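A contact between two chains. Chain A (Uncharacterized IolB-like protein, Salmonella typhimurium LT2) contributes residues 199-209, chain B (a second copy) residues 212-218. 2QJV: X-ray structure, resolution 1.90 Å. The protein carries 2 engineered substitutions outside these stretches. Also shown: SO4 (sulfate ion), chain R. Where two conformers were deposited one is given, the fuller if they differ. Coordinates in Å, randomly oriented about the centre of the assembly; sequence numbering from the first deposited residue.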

# COMPACT_ATOMS: atom_id res chain seq x y z
N CYS A 199 -13.26 -9.07 -16.38
CA CYS A 199 -12.18 -8.81 -17.30
C CYS A 199 -11.05 -8.24 -16.45
O CYS A 199 -11.24 -7.93 -15.25
CB CYS A 199 -12.58 -7.85 -18.43
SG CYS A 199 -12.84 -6.16 -17.96
N LEU A 200 -9.89 -8.12 -17.06
CA LEU A 200 -8.72 -7.50 -16.46
C LEU A 200 -8.38 -6.23 -17.25
O LEU A 200 -8.09 -6.28 -18.48
CB LEU A 200 -7.54 -8.48 -16.43
CG LEU A 200 -7.81 -9.80 -15.67
CD1 LEU A 200 -6.63 -10.77 -15.78
CD2 LEU A 200 -8.16 -9.55 -14.19
N GLN A 201 -8.45 -5.10 -16.58
CA GLN A 201 -8.15 -3.80 -17.21
C GLN A 201 -6.89 -3.24 -16.52
O GLN A 201 -6.78 -3.28 -15.31
CB GLN A 201 -9.32 -2.82 -17.14
CG GLN A 201 -9.02 -1.49 -17.83
CD GLN A 201 -10.22 -0.64 -18.19
OE1 GLN A 201 -11.31 -0.80 -17.65
NE2 GLN A 201 -10.00 0.28 -19.11
N ARG A 202 -5.93 -2.78 -17.31
CA ARG A 202 -4.69 -2.26 -16.79
C ARG A 202 -4.55 -0.79 -17.20
O ARG A 202 -4.68 -0.46 -18.37
CB ARG A 202 -3.50 -3.08 -17.32
CG ARG A 202 -2.16 -2.64 -16.84
CD ARG A 202 -1.07 -3.18 -17.70
NE ARG A 202 0.24 -2.75 -17.27
CZ ARG A 202 1.33 -2.84 -18.00
NH1 ARG A 202 1.28 -3.27 -19.27
NH2 ARG A 202 2.48 -2.43 -17.50
N VAL A 203 -4.34 0.08 -16.22
CA VAL A 203 -4.08 1.50 -16.44
C VAL A 203 -2.62 1.79 -16.07
O VAL A 203 -2.18 1.60 -14.95
CB VAL A 203 -5.10 2.41 -15.68
CG1 VAL A 203 -4.75 3.89 -15.89
CG2 VAL A 203 -6.54 2.12 -16.16
N TYR A 204 -1.85 2.24 -17.05
CA TYR A 204 -0.42 2.43 -16.86
C TYR A 204 0.22 3.51 -17.74
O TYR A 204 -0.20 3.74 -18.88
CB TYR A 204 0.32 1.08 -17.07
CG TYR A 204 0.31 0.53 -18.51
CD1 TYR A 204 -0.82 -0.08 -19.05
CD2 TYR A 204 1.44 0.66 -19.33
CE1 TYR A 204 -0.82 -0.58 -20.37
CE2 TYR A 204 1.45 0.15 -20.61
CZ TYR A 204 0.30 -0.49 -21.12
OH TYR A 204 0.29 -1.01 -22.40
N THR A 205 1.27 4.12 -17.22
CA THR A 205 2.05 5.10 -17.92
C THR A 205 3.33 4.46 -18.50
O THR A 205 3.76 3.37 -18.09
CB THR A 205 2.42 6.29 -16.99
OG1 THR A 205 3.12 5.79 -15.84
CG2 THR A 205 1.20 7.06 -16.55
N ASP A 206 3.93 5.13 -19.46
CA ASP A 206 5.21 4.71 -20.00
C ASP A 206 6.30 4.48 -18.93
O ASP A 206 7.04 3.53 -19.03
CB ASP A 206 5.74 5.75 -21.01
CG ASP A 206 5.03 5.68 -22.35
OD1 ASP A 206 5.22 4.66 -23.07
OD2 ASP A 206 4.32 6.68 -22.68
N ASP A 207 6.41 5.35 -17.92
CA ASP A 207 7.40 5.15 -16.85
C ASP A 207 6.93 4.21 -15.72
O ASP A 207 7.69 3.98 -14.78
CB ASP A 207 7.89 6.50 -16.28
CG ASP A 207 6.83 7.26 -15.48
OD1 ASP A 207 5.67 6.81 -15.33
OD2 ASP A 207 7.18 8.37 -15.00
N ARG A 208 5.72 3.67 -15.83
CA ARG A 208 5.13 2.75 -14.85
C ARG A 208 4.95 3.38 -13.45
O ARG A 208 4.76 2.66 -12.47
CB ARG A 208 5.96 1.45 -14.72
CG ARG A 208 6.42 0.84 -16.04
CD ARG A 208 5.27 0.53 -16.97
NE ARG A 208 5.75 0.08 -18.27
CZ ARG A 208 6.12 -1.16 -18.57
NH1 ARG A 208 6.12 -2.13 -17.64
NH2 ARG A 208 6.54 -1.43 -19.80
N SER A 209 5.03 4.71 -13.37
CA SER A 209 4.81 5.45 -12.11
C SER A 209 3.36 5.22 -11.67
O SER A 209 3.05 5.24 -10.48
CB SER A 209 5.15 6.94 -12.25
OG SER A 209 4.23 7.63 -13.08
N GLU B 212 -4.62 -9.92 -6.42
CA GLU B 212 -3.55 -9.20 -7.06
C GLU B 212 -3.50 -9.49 -8.55
O GLU B 212 -3.34 -10.64 -8.93
CB GLU B 212 -2.17 -9.64 -6.50
CG GLU B 212 -1.85 -9.32 -5.05
CD GLU B 212 -1.82 -7.82 -4.80
OE1 GLU B 212 -1.25 -7.08 -5.63
OE2 GLU B 212 -2.39 -7.39 -3.77
N CYS B 213 -3.63 -8.45 -9.38
CA CYS B 213 -3.48 -8.59 -10.83
C CYS B 213 -2.10 -8.01 -11.20
O CYS B 213 -1.69 -7.00 -10.65
CB CYS B 213 -4.60 -7.89 -11.63
SG CYS B 213 -4.42 -8.15 -13.42
N MSE B 214 -1.44 -8.66 -12.14
CA MSE B 214 -0.08 -8.31 -12.55
C MSE B 214 0.17 -8.30 -14.05
O MSE B 214 -0.15 -9.29 -14.75
CB MSE B 214 0.90 -9.32 -11.98
CG MSE B 214 1.12 -9.21 -10.46
SE MSE B 214 1.77 -10.87 -9.76
CE MSE B 214 0.16 -11.94 -10.12
N ALA B 215 0.81 -7.23 -14.55
CA ALA B 215 1.23 -7.17 -15.96
C ALA B 215 2.60 -7.86 -15.99
O ALA B 215 3.58 -7.35 -15.42
CB ALA B 215 1.32 -5.75 -16.46
N VAL B 216 2.64 -9.02 -16.64
CA VAL B 216 3.80 -9.91 -16.68
C VAL B 216 4.48 -9.78 -18.03
O VAL B 216 3.84 -9.95 -19.03
CB VAL B 216 3.37 -11.39 -16.46
CG1 VAL B 216 4.59 -12.30 -16.33
CG2 VAL B 216 2.46 -11.53 -15.20
N TYR B 217 5.79 -9.48 -18.03
CA TYR B 217 6.58 -9.31 -19.23
C TYR B 217 7.58 -10.47 -19.41
O TYR B 217 7.62 -11.38 -18.61
CB TYR B 217 7.27 -7.94 -19.20
CG TYR B 217 6.36 -6.74 -19.43
CD1 TYR B 217 5.47 -6.27 -18.42
CD2 TYR B 217 6.40 -6.05 -20.64
CE1 TYR B 217 4.63 -5.16 -18.66
CE2 TYR B 217 5.59 -4.95 -20.88
CZ TYR B 217 4.70 -4.51 -19.91
OH TYR B 217 3.95 -3.39 -20.24
N ASN B 218 8.34 -10.43 -20.49
CA ASN B 218 9.25 -11.52 -20.89
C ASN B 218 10.31 -11.84 -19.82
O ASN B 218 11.03 -10.94 -19.34
CB ASN B 218 9.88 -11.16 -22.23
CG ASN B 218 10.42 -12.36 -23.01
OD1 ASN B 218 9.89 -13.46 -22.96
ND2 ASN B 218 11.45 -12.11 -23.78
S SO4 R . 13.78 -13.45 -26.54
O1 SO4 R . 13.89 -12.99 -27.94
O2 SO4 R . 14.43 -12.38 -25.80
O3 SO4 R . 14.46 -14.76 -26.42
O4 SO4 R . 12.36 -13.60 -26.18

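A single phenolic oxygen gathers the polar side of this contact: OH of Tyr217(B) lies among two arginines and a second tyrosine from the other chain, yet only one of the arginines hydrogen-bonds to it. Arg202(A) does so with both terminal nitrogens. NH1 of Arg202(A) donates to OH of Tyr217(B) at 2.8 Å with a nearly straight N-H...O angle of 160°, whereas NH2 of Arg202(A) reaches the same OH at 3.3 Å and a more bent 136°. The bond from NH1 is therefore the shorter and better directed arm of a fork. The hydroxyl sits near the plane of the guanidinium, where its N-H groups point, so the geometry suits donation.

Arg208(A) approaches the same atom differently. Its NH2 is also 3.3 Å from OH of Tyr217(B), but the oxygen lies over one face of the guanidinium, out of line with the N-H bonds, and the angle is too poor for a hydrogen bond. This contact is packing of a planar cation against the phenol oxygen. CE2 of Tyr204(A) adds a looser approach, 4.3 Å from OH of Tyr217(B).

The backbones do not pair as neighbours in a sheet. The strand containing Leu200(A) to Tyr204(A) and the strand running through Cys213(B) and Ala215(B) cross at 66°, with their axes 8.7 Å apart at closest approach, and side chains fill the space between them. Alternation along each strand selects the participants: Leu200(A), Arg202(A) and Tyr204(A) point toward chain B, while Cys213(B), Ala215(B) and Tyr217(B) point toward chain A. Gln201(A) and Met214(B), a selenomethionine, point away.

Arg202(A) extends fully, with chi1 to chi3 all t, and this carries its guanidinium past Ala215(B) to the tyrosine. CB of Ala215(B) rests over one face of that group, 3.3 Å from CZ of Arg202(A). The short methyl side chain thus packs on the flat surface of the guanidinium while the edge of the guanidinium serves Tyr217(B). Two residues earlier in each strand, CD2 of Leu200(A) meets SG of Cys213(B) at 4.1 Å, an apolar contact. In all, the two stretches bury 270 Å², with Tyr217(B) contributing the most of any residue.

Beyond the strand, a type I turn from Thr205(A) to Arg208(A) is closed by a 3.0 Å hydrogen bond from N of Arg208(A) to O of Thr205(A). OD1 of Asp207(A) braces it further, accepting from OG1 of Thr205(A) at 2.8 Å and from N of Ser209(A) at 2.9 Å.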